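Local coordinates for protein borrelidin polyketide synthase, type I (PDB 6OBT) that probably dehydrates a beta-hydroxyacyl intermediate to the unsaturated thioester, as a dehydratase domain of the modular synthase that builds the polyketide borrelidin, at residues A40-V45 with D222-H227; E104-S109 with L254-S259; I213-G218 with P228-A233; S280-W285 with L293-L298. All coordinates share one frame; numbering follows the deposited sequence.

Contact 1 of 4, residues A40-V45 with D222-H227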
loop_
_atom_site.group_PDB
_atom_site.type_symbol
_atom_site.label_atom_id
_atom_site.label_comp_id
_atom_site.label_asym_id
_atom_site.label_seq_id
_atom_site.Cartn_x
_atom_site.Cartn_y
_atom_site.Cartn_z
ATOM N N ALA A 40 6.482 5.483 -8.101
ATOM C CA ALA A 40 6.694 4.334 -8.975
ATOM C C ALA A 40 6.864 4.691 -10.450
ATOM O O ALA A 40 7.232 3.812 -11.238
ATOM C CB ALA A 40 5.540 3.333 -8.809
ATOM N N GLY A 41 6.604 5.937 -10.847
ATOM C CA GLY A 41 6.942 6.389 -12.190
ATOM C C GLY A 41 6.108 5.841 -13.333
ATOM O O GLY A 41 6.552 5.885 -14.484
ATOM N N HIS A 42 4.918 5.312 -13.057
ATOM C CA HIS A 42 3.997 4.850 -14.086
ATOM C C HIS A 42 2.695 5.623 -13.987
ATOM O O HIS A 42 2.226 5.922 -12.885
ATOM C CB HIS A 42 3.695 3.359 -13.966
ATOM C CG HIS A 42 3.110 2.771 -15.214
ATOM N ND1 HIS A 42 1.764 2.828 -15.510
ATOM C CD2 HIS A 42 3.701 2.149 -16.264
ATOM C CE1 HIS A 42 1.546 2.243 -16.674
ATOM N NE2 HIS A 42 2.707 1.826 -17.156
ATOM N N ALA A 43 2.104 5.922 -15.146
ATOM C CA ALA A 43 0.872 6.705 -15.181
ATOM C C ALA A 43 -0.280 5.985 -14.485
ATOM O O ALA A 43 -1.048 6.608 -13.739
ATOM C CB ALA A 43 0.498 7.031 -16.630
ATOM N N PHE A 44 -0.409 4.670 -14.694
ATOM C CA PHE A 44 -1.520 3.925 -14.110
ATOM C C PHE A 44 -1.269 3.521 -12.662
ATOM O O PHE A 44 -2.229 3.375 -11.902
ATOM C CB PHE A 44 -1.812 2.659 -14.904
ATOM C CG PHE A 44 -2.430 2.910 -16.254
ATOM C CD1 PHE A 44 -2.977 4.140 -16.570
ATOM C CD2 PHE A 44 -2.456 1.906 -17.200
ATOM C CE1 PHE A 44 -3.540 4.363 -17.826
ATOM C CE2 PHE A 44 -3.013 2.119 -18.450
ATOM C CZ PHE A 44 -3.560 3.348 -18.759
ATOM N N VAL A 45 -0.020 3.276 -12.273
ATOM C CA VAL A 45 0.256 2.918 -10.879
ATOM C C VAL A 45 1.329 3.857 -10.345
ATOM O O VAL A 45 2.520 3.516 -10.338
ATOM C CB VAL A 45 0.639 1.436 -10.734
ATOM C CG1 VAL A 45 -0.611 0.584 -10.830
ATOM C CG2 VAL A 45 1.649 1.002 -11.787
ATOM N N ASP A 222 5.409 9.658 -21.693
ATOM C CA ASP A 222 6.457 9.755 -20.681
ATOM C C ASP A 222 6.268 8.732 -19.564
ATOM O O ASP A 222 7.245 8.144 -19.086
ATOM C CB ASP A 222 6.502 11.172 -20.111
ATOM C CG ASP A 222 7.361 12.101 -20.940
ATOM O OD1 ASP A 222 8.239 11.603 -21.674
ATOM O OD2 ASP A 222 7.159 13.330 -20.861
ATOM N N ALA A 223 5.027 8.495 -19.135
ATOM C CA ALA A 223 4.807 7.672 -17.949
ATOM C C ALA A 223 4.414 6.238 -18.293
ATOM O O ALA A 223 3.755 5.567 -17.490
ATOM C CB ALA A 223 3.756 8.314 -17.044
ATOM N N TYR A 224 4.817 5.753 -19.460
ATOM C CA TYR A 224 4.535 4.393 -19.888
ATOM C C TYR A 224 5.825 3.732 -20.351
ATOM O O TYR A 224 6.785 4.400 -20.731
ATOM C CB TYR A 224 3.496 4.376 -21.012
ATOM C CG TYR A 224 2.173 4.957 -20.588
ATOM C CD1 TYR A 224 1.217 4.157 -19.986
ATOM C CD2 TYR A 224 1.873 6.298 -20.805
ATOM C CE1 TYR A 224 0.003 4.667 -19.587
ATOM C CE2 TYR A 224 0.640 6.827 -20.413
ATOM C CZ TYR A 224 -0.286 6.000 -19.802
ATOM O OH TYR A 224 -1.513 6.497 -19.395
ATOM N N GLY A 225 5.847 2.404 -20.290
ATOM C CA GLY A 225 6.928 1.663 -20.895
ATOM C C GLY A 225 6.657 1.655 -22.393
ATOM O O GLY A 225 7.415 2.240 -23.179
ATOM N N LEU A 226 5.551 1.019 -22.779
ATOM C CA LEU A 226 5.003 1.082 -24.135
ATOM C C LEU A 226 3.552 1.515 -24.041
ATOM O O LEU A 226 2.727 0.795 -23.461
ATOM C CB LEU A 226 5.115 -0.268 -24.851
ATOM C CG LEU A 226 4.600 -0.302 -26.298
ATOM C CD1 LEU A 226 5.415 0.659 -27.154
ATOM C CD2 LEU A 226 4.667 -1.703 -26.864
ATOM N N HIS A 227 3.238 2.692 -24.595
ATOM C CA HIS A 227 1.889 3.244 -24.472
ATOM C C HIS A 227 0.838 2.200 -24.852
ATOM O O HIS A 227 0.957 1.563 -25.914
ATOM C CB HIS A 227 1.723 4.470 -25.374
ATOM C CG HIS A 227 0.497 5.279 -25.084
ATOM N ND1 HIS A 227 -0.758 4.919 -25.532
ATOM C CD2 HIS A 227 0.335 6.435 -24.395
ATOM C CE1 HIS A 227 -1.642 5.814 -25.120
ATOM N NE2 HIS A 227 -1.004 6.746 -24.429
#
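The methyl of A43 sits over one face of the Y224 ring, its CB 3.4 Å from CZ, and the same CB meets A223 CB at 3.5 Å. F44 and Y224 form a T-shaped pair: the CE1 edge of Y224 points at the face of F44, with centroids 5.3 Å apart and planes at 84°. The F44 edge atom CE1 comes to 3.3 Å from Y224 OH. H42 completes the aromatic cluster beside CD1 of the tyrosine, nearer its CB, with H42 CE1 3.8 Å from Y224 CD1; the two rings meet obliquely, planes at 81°. Farther out, A223 O does double duty. It accepts A43 N at 2.9 Å on a lone pair, in the carbonyl plane, and it lies over the centre of one face of the imidazole. With CG anti to the backbone N (chi1 -162°), H42 folds back beside its own segment, where ND1 accepts F44 N at 3.0 Å. NE2 hydrogen-bonds E88 OE1; with ND1 taking an N-H, NE2 probably carries the proton. The carboxylate of E88 also takes G225 N and L226 N, tying both loops to helix 83-97. F44 continues the packing onto V85 of that helix, L62 of strand 55-62 and P228 at the start of helix 228-236, while Y67 OH bonds A43 O.

Contact 2 of 4, residues E104-S109 with L254-S259; sequences ELTLQS and LPFAFS
Strand 104-107 meets strand 254-259 antiparallel, axes 4.7 Å apart at closest, with L105 and F258 as a hydrogen-bonded pair flanked by the non-hydrogen-bonded pairs E104-S259 and T106-A257. L105 N reaches F258 O at 2.9 Å, and F258 N returns to L105 O at 2.8 Å. A third bond, L107 N to F256 O at 2.8 Å, is nearly straight, 172° at the hydrogen. Consistent with the double-hotdog fold of the family, this pairing probably joins the two halves edge to edge. F256 and A257 form a classic beta bulge against V299 of the next strand, so both turn to one side. There F256 carries its ring, CG anti to the backbone N (chi1 166°), alongside T106, whose CG2 touches F256 CE1 at 3.7 Å. The ring edge also approaches L107 O, 3.5 Å from CE1. L105 and F258 project from the opposite face and pack against V87 of helix 83-97. F258 has its ring edge toward L105 O, and L107 CD1 lies near the plane of that ring, 4.2 Å from CE1; L107 itself continues onto W86 of the helix. L105, L107 and F258 are thus the buried apolar set, whereas the other face mixes E104, T106 and S259, its OG bonded to D103 O, with A257 and the F256 ring. Main-chain bonds set the register, and apolar side chains seal the helix side.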
loop_
_atom_site.group_PDB
_atom_site.type_symbol
_atom_site.label_atom_id
_atom_site.label_comp_id
_atom_site.label_asym_id
_atom_site.label_seq_id
_atom_site.Cartn_x
_atom_site.Cartn_y
_atom_site.Cartn_z
ATOM N N GLU A 104 5.069 -15.368 -18.103
ATOM C CA GLU A 104 3.719 -15.881 -18.277
ATOM C C GLU A 104 2.741 -14.856 -17.724
ATOM O O GLU A 104 2.918 -14.389 -16.593
ATOM C CB GLU A 104 3.585 -17.218 -17.538
ATOM C CG GLU A 104 2.757 -18.266 -18.218
ATOM C CD GLU A 104 2.228 -19.286 -17.227
ATOM O OE1 GLU A 104 1.012 -19.582 -17.262
ATOM O OE2 GLU A 104 3.034 -19.782 -16.407
ATOM N N LEU A 105 1.719 -14.503 -18.510
ATOM C CA LEU A 105 0.600 -13.720 -17.985
ATOM C C LEU A 105 -0.686 -14.200 -18.644
ATOM O O LEU A 105 -0.766 -14.300 -19.873
ATOM C CB LEU A 105 0.779 -12.214 -18.209
ATOM C CG LEU A 105 -0.126 -11.379 -17.293
ATOM C CD1 LEU A 105 0.334 -11.479 -15.837
ATOM C CD2 LEU A 105 -0.205 -9.932 -17.730
ATOM N N THR A 106 -1.686 -14.509 -17.829
ATOM C CA THR A 106 -2.951 -15.044 -18.311
ATOM C C THR A 106 -4.055 -14.102 -17.869
ATOM O O THR A 106 -4.162 -13.797 -16.672
ATOM C CB THR A 106 -3.201 -16.447 -17.759
ATOM O OG1 THR A 106 -1.991 -17.214 -17.843
ATOM C CG2 THR A 106 -4.294 -17.135 -18.566
ATOM N N LEU A 107 -4.844 -13.615 -18.822
ATOM C CA LEU A 107 -5.907 -12.682 -18.467
ATOM C C LEU A 107 -7.139 -13.442 -17.992
ATOM O O LEU A 107 -7.388 -14.582 -18.396
ATOM C CB LEU A 107 -6.246 -11.776 -19.653
ATOM C CG LEU A 107 -5.030 -11.016 -20.201
ATOM C CD1 LEU A 107 -5.397 -10.044 -21.299
ATOM C CD2 LEU A 107 -4.291 -10.280 -19.078
ATOM N N GLN A 108 -7.905 -12.807 -17.098
ATOM C CA GLN A 108 -9.102 -13.431 -16.546
ATOM C C GLN A 108 -10.268 -12.499 -16.837
ATOM O O GLN A 108 -10.554 -12.234 -18.007
ATOM C CB GLN A 108 -8.911 -13.764 -15.075
ATOM C CG GLN A 108 -7.753 -14.708 -14.794
ATOM C CD GLN A 108 -7.649 -15.062 -13.319
ATOM O OE1 GLN A 108 -8.509 -14.692 -12.521
ATOM N NE2 GLN A 108 -6.593 -15.778 -12.953
ATOM N N SER A 109 -10.923 -11.962 -15.821
ATOM C CA SER A 109 -12.088 -11.116 -16.024
ATOM C C SER A 109 -11.672 -9.801 -16.675
ATOM O O SER A 109 -10.639 -9.231 -16.308
ATOM C CB SER A 109 -12.766 -10.825 -14.682
ATOM O OG SER A 109 -12.947 -12.016 -13.940
ATOM N N LEU A 254 -9.542 -10.769 -28.771
ATOM C CA LEU A 254 -8.871 -10.202 -27.608
ATOM C C LEU A 254 -7.704 -11.087 -27.177
ATOM O O LEU A 254 -7.799 -12.318 -27.233
ATOM C CB LEU A 254 -9.837 -10.025 -26.421
ATOM C CG LEU A 254 -11.091 -9.135 -26.543
ATOM C CD1 LEU A 254 -12.136 -9.694 -27.507
ATOM C CD2 LEU A 254 -11.738 -8.887 -25.195
ATOM N N PRO A 255 -6.584 -10.487 -26.775
ATOM C CA PRO A 255 -5.502 -11.272 -26.164
ATOM C C PRO A 255 -5.994 -12.048 -24.946
ATOM O O PRO A 255 -6.889 -11.610 -24.221
ATOM C CB PRO A 255 -4.474 -10.206 -25.766
ATOM C CG PRO A 255 -4.709 -9.090 -26.742
ATOM C CD PRO A 255 -6.175 -9.109 -27.094
ATOM N N PHE A 256 -5.395 -13.222 -24.731
ATOM C CA PHE A 256 -5.749 -14.064 -23.590
ATOM C C PHE A 256 -4.516 -14.456 -22.776
ATOM O O PHE A 256 -4.426 -14.128 -21.589
ATOM C CB PHE A 256 -6.505 -15.309 -24.075
ATOM C CG PHE A 256 -6.634 -16.398 -23.041
ATOM C CD1 PHE A 256 -7.135 -16.129 -21.771
ATOM C CD2 PHE A 256 -6.273 -17.701 -23.349
ATOM C CE1 PHE A 256 -7.250 -17.141 -20.827
ATOM C CE2 PHE A 256 -6.392 -18.715 -22.405
ATOM C CZ PHE A 256 -6.872 -18.438 -21.153
ATOM N N ALA A 257 -3.559 -15.159 -23.387
ATOM C CA ALA A 257 -2.396 -15.657 -22.658
ATOM C C ALA A 257 -1.114 -15.206 -23.342
ATOM O O ALA A 257 -0.984 -15.329 -24.567
ATOM C CB ALA A 257 -2.430 -17.186 -22.541
ATOM N N PHE A 258 -0.173 -14.694 -22.537
ATOM C CA PHE A 258 1.109 -14.172 -22.977
ATOM C C PHE A 258 2.239 -15.022 -22.408
ATOM O O PHE A 258 2.226 -15.400 -21.232
ATOM C CB PHE A 258 1.329 -12.720 -22.527
ATOM C CG PHE A 258 0.419 -11.716 -23.179
ATOM C CD1 PHE A 258 -0.892 -11.546 -22.729
ATOM C CD2 PHE A 258 0.885 -10.906 -24.207
ATOM C CE1 PHE A 258 -1.723 -10.608 -23.318
ATOM C CE2 PHE A 258 0.072 -9.960 -24.798
ATOM C CZ PHE A 258 -1.231 -9.809 -24.367
ATOM N N SER A 259 3.242 -15.289 -23.229
ATOM C CA SER A 259 4.412 -16.012 -22.769
ATOM C C SER A 259 5.652 -15.281 -23.268
ATOM O O SER A 259 5.702 -14.873 -24.433
ATOM C CB SER A 259 4.376 -17.469 -23.266
ATOM O OG SER A 259 5.011 -18.353 -22.353
#

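Contact 3 of 4, residues I213-G218 with P228-A233; sequences ISLPEG and PGLFDA
I213 and L215, at the end of strand 208-214 and just past it, meet helix 228-236 through aliphatic contacts. The CG2 branch of I213 does most of the work: it rests 3.5 Å from A233 CB and 3.7 Å from L230 CD1, bridging one helical turn. Its other branch brings CD1 to 3.6 Å from A233 O. L230 holds its CG anti to the backbone N (chi1 180°), and CD1 extends toward the strand end beside I213 and S214. L215 comes across L230 at about a right angle, with CG 3.8 Å from L230 CB and CD2 near the helix backbone, 3.9 Å from L230 N. Polar bonding stays within each element or goes elsewhere. Helical bonds link D232 N to P228 O and A233 N to G229 O, S214 O accepts R200 NH2, and D232 OD1 pairs with H236 ND1. D232 and H236 match the DxxxH pattern of polyketide synthase dehydratases, so this helix probably borders the active site. The oily side formed by L230 and A233 thus seats the helix on the strand end, while D232, just before A233, takes no part in this packing and keeps its hydrogen bond to H236.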
loop_
_atom_site.group_PDB
_atom_site.type_symbol
_atom_site.label_atom_id
_atom_site.label_comp_id
_atom_site.label_asym_id
_atom_site.label_seq_id
_atom_site.Cartn_x
_atom_site.Cartn_y
_atom_site.Cartn_z
ATOM N N ILE A 213 3.322 0.753 -37.445
ATOM C CA ILE A 213 2.295 1.140 -36.480
ATOM C C ILE A 213 2.831 2.325 -35.682
ATOM O O ILE A 213 3.963 2.271 -35.193
ATOM C CB ILE A 213 1.959 -0.038 -35.543
ATOM C CG1 ILE A 213 1.621 -1.297 -36.356
ATOM C CG2 ILE A 213 0.795 0.307 -34.638
ATOM C CD1 ILE A 213 1.577 -2.581 -35.547
ATOM N N SER A 214 2.038 3.395 -35.550
ATOM C CA SER A 214 2.539 4.557 -34.818
ATOM C C SER A 214 1.412 5.343 -34.148
ATOM O O SER A 214 0.274 5.353 -34.618
ATOM C CB SER A 214 3.358 5.476 -35.730
ATOM O OG SER A 214 2.617 5.922 -36.841
ATOM N N LEU A 215 1.755 6.012 -33.044
ATOM C CA LEU A 215 0.785 6.787 -32.277
ATOM C C LEU A 215 0.439 8.085 -33.012
ATOM O O LEU A 215 1.226 8.575 -33.834
ATOM C CB LEU A 215 1.346 7.098 -30.883
ATOM C CG LEU A 215 1.366 5.926 -29.902
ATOM C CD1 LEU A 215 2.385 6.136 -28.777
ATOM C CD2 LEU A 215 -0.036 5.721 -29.348
ATOM N N PRO A 216 -0.748 8.642 -32.755
ATOM C CA PRO A 216 -1.052 9.992 -33.247
ATOM C C PRO A 216 -0.031 10.992 -32.727
ATOM O O PRO A 216 0.514 10.841 -31.630
ATOM C CB PRO A 216 -2.446 10.284 -32.670
ATOM C CG PRO A 216 -2.958 8.988 -32.158
ATOM C CD PRO A 216 -1.793 8.127 -31.852
ATOM N N GLU A 217 0.212 12.032 -33.520
ATOM C CA GLU A 217 1.208 13.026 -33.148
ATOM C C GLU A 217 0.828 13.705 -31.835
ATOM O O GLU A 217 -0.345 13.998 -31.579
ATOM C CB GLU A 217 1.361 14.058 -34.265
ATOM C CG GLU A 217 1.305 13.464 -35.669
ATOM C CD GLU A 217 1.855 14.405 -36.720
ATOM O OE1 GLU A 217 2.292 15.516 -36.351
ATOM O OE2 GLU A 217 1.850 14.036 -37.915
ATOM N N GLY A 218 1.828 13.930 -30.985
ATOM C CA GLY A 218 1.596 14.594 -29.718
ATOM C C GLY A 218 1.052 13.714 -28.618
ATOM O O GLY A 218 0.523 14.234 -27.631
ATOM N N PRO A 228 -0.213 2.022 -24.041
ATOM C CA PRO A 228 -1.221 0.984 -24.342
ATOM C C PRO A 228 -1.820 1.044 -25.737
ATOM O O PRO A 228 -2.155 -0.008 -26.301
ATOM C CB PRO A 228 -2.283 1.228 -23.259
ATOM C CG PRO A 228 -1.473 1.706 -22.086
ATOM C CD PRO A 228 -0.375 2.566 -22.676
ATOM N N GLY A 229 -2.006 2.238 -26.302
ATOM C CA GLY A 229 -2.634 2.308 -27.613
ATOM C C GLY A 229 -1.740 1.754 -28.699
ATOM O O GLY A 229 -2.221 1.170 -29.680
ATOM N N LEU A 230 -0.434 1.927 -28.537
ATOM C CA LEU A 230 0.523 1.393 -29.496
ATOM C C LEU A 230 0.767 -0.088 -29.239
ATOM O O LEU A 230 0.792 -0.893 -30.177
ATOM C CB LEU A 230 1.817 2.192 -29.409
ATOM C CG LEU A 230 2.953 1.790 -30.335
ATOM C CD1 LEU A 230 2.470 1.900 -31.762
ATOM C CD2 LEU A 230 4.134 2.683 -30.113
ATOM N N PHE A 231 0.912 -0.460 -27.962
ATOM C CA PHE A 231 0.953 -1.867 -27.581
ATOM C C PHE A 231 -0.259 -2.622 -28.137
ATOM O O PHE A 231 -0.119 -3.719 -28.697
ATOM C CB PHE A 231 1.023 -1.949 -26.042
ATOM C CG PHE A 231 1.659 -3.208 -25.491
ATOM C CD1 PHE A 231 2.226 -3.198 -24.224
ATOM C CD2 PHE A 231 1.640 -4.398 -26.198
ATOM C CE1 PHE A 231 2.799 -4.336 -23.684
ATOM C CE2 PHE A 231 2.203 -5.539 -25.667
ATOM C CZ PHE A 231 2.773 -5.512 -24.407
ATOM N N ASP A 232 -1.466 -2.049 -28.005
ATOM C CA ASP A 232 -2.647 -2.767 -28.472
ATOM C C ASP A 232 -2.673 -2.871 -29.995
ATOM O O ASP A 232 -3.075 -3.904 -30.554
ATOM C CB ASP A 232 -3.927 -2.083 -27.982
ATOM C CG ASP A 232 -5.159 -2.830 -28.396
ATOM O OD1 ASP A 232 -5.933 -2.323 -29.250
ATOM O OD2 ASP A 232 -5.332 -3.959 -27.893
ATOM N N ALA A 233 -2.273 -1.808 -30.685
ATOM C CA ALA A 233 -2.276 -1.866 -32.146
ATOM C C ALA A 233 -1.240 -2.858 -32.667
ATOM O O ALA A 233 -1.436 -3.445 -33.740
ATOM C CB ALA A 233 -2.035 -0.477 -32.718
#

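Contact 4 of 4, residues S280-W285 with L293-L298; sequences SSWQAW and LTIGRL
S280 opens the contact with its carbonyl, which accepts L298 N at 3.0 Å in a bent bond, 137° at the hydrogen. Its OG is 2.6 Å from a water that donates to L298 O, closing a bridge between side chain and main chain. S280 and S281 together stand across from D276 of strand 270-276, a classic beta bulge; S281 CB lies 3.5 Å from I295 O, and S281 OG turns to N279. W282 pairs with I295 by two main-chain bonds. Its CG stands beside the backbone N (chi1 -88°), and the indole runs back along the hairpin so that L298 CD2 lies over its six-membered ring in a CH-pi contact, 4.1 Å from the centroid. I295 runs alongside, CB to CB 4.0 Å from W282, and W282 NE1 donates to A234 O at helix 228-236. The two strands, 281-286 and 291-301, form an antiparallel beta hairpin whose second arm has its own classic bulge at G296 and R297, facing S259 of the strand on its far side. Q283 comes next as the non-hydrogen-bonded partner of T294, both on the face turned away from W282. A284 returns to the tryptophan side, its N bonded to L293 O at 2.8 Å and its CB 4.1 Å from L293 CB, while L293 N bonds back to A284 O at 3.1 Å.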
loop_
_atom_site.group_PDB
_atom_site.type_symbol
_atom_site.label_atom_id
_atom_site.label_comp_id
_atom_site.label_asym_id
_atom_site.label_seq_id
_atom_site.Cartn_x
_atom_site.Cartn_y
_atom_site.Cartn_z
ATOM N N SER A 280 2.501 -17.962 -33.073
ATOM C CA SER A 280 1.892 -16.675 -32.718
ATOM C C SER A 280 2.807 -15.752 -31.921
ATOM O O SER A 280 2.491 -15.367 -30.786
ATOM C CB SER A 280 0.583 -16.896 -31.960
ATOM O OG SER A 280 0.644 -18.042 -31.127
ATOM N N SER A 281 3.941 -15.392 -32.513
ATOM C CA SER A 281 4.968 -14.584 -31.882
ATOM C C SER A 281 5.095 -13.223 -32.562
ATOM O O SER A 281 4.795 -13.052 -33.747
ATOM C CB SER A 281 6.314 -15.309 -31.920
ATOM O OG SER A 281 6.635 -15.677 -33.265
ATOM N N TRP A 282 5.585 -12.258 -31.786
ATOM C CA TRP A 282 5.724 -10.867 -32.186
ATOM C C TRP A 282 7.165 -10.429 -31.990
ATOM O O TRP A 282 7.798 -10.783 -30.991
ATOM C CB TRP A 282 4.829 -9.943 -31.335
ATOM C CG TRP A 282 3.407 -9.726 -31.803
ATOM C CD1 TRP A 282 2.868 -8.547 -32.237
ATOM C CD2 TRP A 282 2.339 -10.686 -31.828
ATOM N NE1 TRP A 282 1.546 -8.724 -32.567
ATOM C CE2 TRP A 282 1.198 -10.028 -32.330
ATOM C CE3 TRP A 282 2.244 -12.043 -31.496
ATOM C CZ2 TRP A 282 -0.034 -10.674 -32.483
ATOM C CZ3 TRP A 282 1.017 -12.688 -31.653
ATOM C CH2 TRP A 282 -0.100 -12.001 -32.144
ATOM N N GLN A 283 7.665 -9.640 -32.930
ATOM C CA GLN A 283 8.883 -8.865 -32.751
ATOM C C GLN A 283 8.561 -7.445 -33.175
ATOM O O GLN A 283 7.921 -7.237 -34.213
ATOM C CB GLN A 283 10.059 -9.394 -33.608
ATOM C CG GLN A 283 10.480 -10.816 -33.356
ATOM C CD GLN A 283 11.281 -11.362 -34.505
ATOM O OE1 GLN A 283 12.504 -11.361 -34.464
ATOM N NE2 GLN A 283 10.597 -11.818 -35.549
ATOM N N ALA A 284 9.003 -6.474 -32.391
ATOM C CA ALA A 284 8.850 -5.076 -32.771
ATOM C C ALA A 284 10.169 -4.331 -32.617
ATOM O O ALA A 284 10.896 -4.536 -31.643
ATOM C CB ALA A 284 7.783 -4.383 -31.943
ATOM N N TRP A 285 10.468 -3.469 -33.592
ATOM C CA TRP A 285 11.638 -2.594 -33.588
ATOM C C TRP A 285 11.167 -1.148 -33.709
ATOM O O TRP A 285 10.030 -0.888 -34.111
ATOM C CB TRP A 285 12.599 -2.922 -34.748
ATOM C CG TRP A 285 13.112 -4.338 -34.767
ATOM C CD1 TRP A 285 14.301 -4.777 -34.278
ATOM C CD2 TRP A 285 12.448 -5.495 -35.302
ATOM N NE1 TRP A 285 14.429 -6.133 -34.471
ATOM C CE2 TRP A 285 13.296 -6.599 -35.084
ATOM C CE3 TRP A 285 11.218 -5.703 -35.935
ATOM C CZ2 TRP A 285 12.967 -7.891 -35.501
ATOM C CZ3 TRP A 285 10.885 -6.993 -36.333
ATOM C CH2 TRP A 285 11.765 -8.065 -36.129
ATOM N N LEU A 293 10.287 -4.674 -28.564
ATOM C CA LEU A 293 9.398 -5.604 -27.881
ATOM C C LEU A 293 9.467 -6.984 -28.509
ATOM O O LEU A 293 9.521 -7.116 -29.742
ATOM C CB LEU A 293 7.951 -5.077 -27.896
ATOM C CG LEU A 293 6.791 -5.961 -27.428
ATOM C CD1 LEU A 293 6.697 -5.981 -25.898
ATOM C CD2 LEU A 293 5.474 -5.489 -28.050
ATOM N N THR A 294 9.463 -8.011 -27.651
ATOM C CA THR A 294 9.274 -9.394 -28.082
ATOM C C THR A 294 8.184 -10.056 -27.247
ATOM O O THR A 294 8.143 -9.887 -26.022
ATOM C CB THR A 294 10.585 -10.203 -27.981
ATOM O OG1 THR A 294 11.190 -9.999 -26.699
ATOM C CG2 THR A 294 11.562 -9.756 -29.048
ATOM N N ILE A 295 7.306 -10.803 -27.918
ATOM C CA ILE A 295 6.332 -11.693 -27.285
ATOM C C ILE A 295 6.617 -13.104 -27.781
ATOM O O ILE A 295 6.391 -13.415 -28.959
ATOM C CB ILE A 295 4.881 -11.297 -27.587
ATOM C CG1 ILE A 295 4.605 -9.835 -27.245
ATOM C CG2 ILE A 295 3.916 -12.189 -26.818
ATOM C CD1 ILE A 295 3.170 -9.391 -27.679
ATOM N N GLY A 296 7.090 -13.964 -26.875
ATOM C CA GLY A 296 7.417 -15.330 -27.249
ATOM C C GLY A 296 6.226 -16.124 -27.749
ATOM O O GLY A 296 6.354 -16.935 -28.668
ATOM N N ARG A 297 5.059 -15.926 -27.141
ATOM C CA ARG A 297 3.861 -16.606 -27.607
ATOM C C ARG A 297 2.648 -15.836 -27.113
ATOM O O ARG A 297 2.641 -15.372 -25.971
ATOM C CB ARG A 297 3.812 -18.055 -27.112
ATOM C CG ARG A 297 2.611 -18.847 -27.638
ATOM C CD ARG A 297 2.498 -20.186 -26.941
ATOM N NE ARG A 297 1.703 -21.131 -27.712
ATOM C CZ ARG A 297 2.213 -21.978 -28.599
ATOM N NH1 ARG A 297 1.418 -22.812 -29.260
ATOM N NH2 ARG A 297 3.520 -21.990 -28.826
ATOM N N LEU A 298 1.639 -15.687 -27.975
ATOM C CA LEU A 298 0.408 -15.009 -27.579
ATOM C C LEU A 298 -0.785 -15.780 -28.115
ATOM O O LEU A 298 -0.869 -16.036 -29.319
ATOM C CB LEU A 298 0.355 -13.562 -28.088
ATOM C CG LEU A 298 -1.000 -12.858 -27.939
ATOM C CD1 LEU A 298 -1.488 -12.873 -26.497
ATOM C CD2 LEU A 298 -0.948 -11.431 -28.464
HETATM O O HOH W 1 -1.896 -18.299 -30.953
#

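In the fold
Helix 228-236 draws contacts 1, 3 and 4 together. Contacts 1 and 3 have centres about 14 Å apart and touch where L226 CD2 packs on F231 CG at 3.6 Å; L293 of contact 4 meets both of these residues. Contacts 2 and 4 also lie about 14 Å apart, centre to centre, on neighbouring strands 254-263 and 291-301, probably joined by a hydrogen bond from S259 N to R297 O at 2.8 Å. Contacts 1 and 2 stand on opposite sides of the chain's centre, about 20 Å between centres, yet both lean on helix 83-97. D232 and H236 of helix 228-236 fit the dehydratase DxxxH pattern, so contact 3 probably lies near the active site.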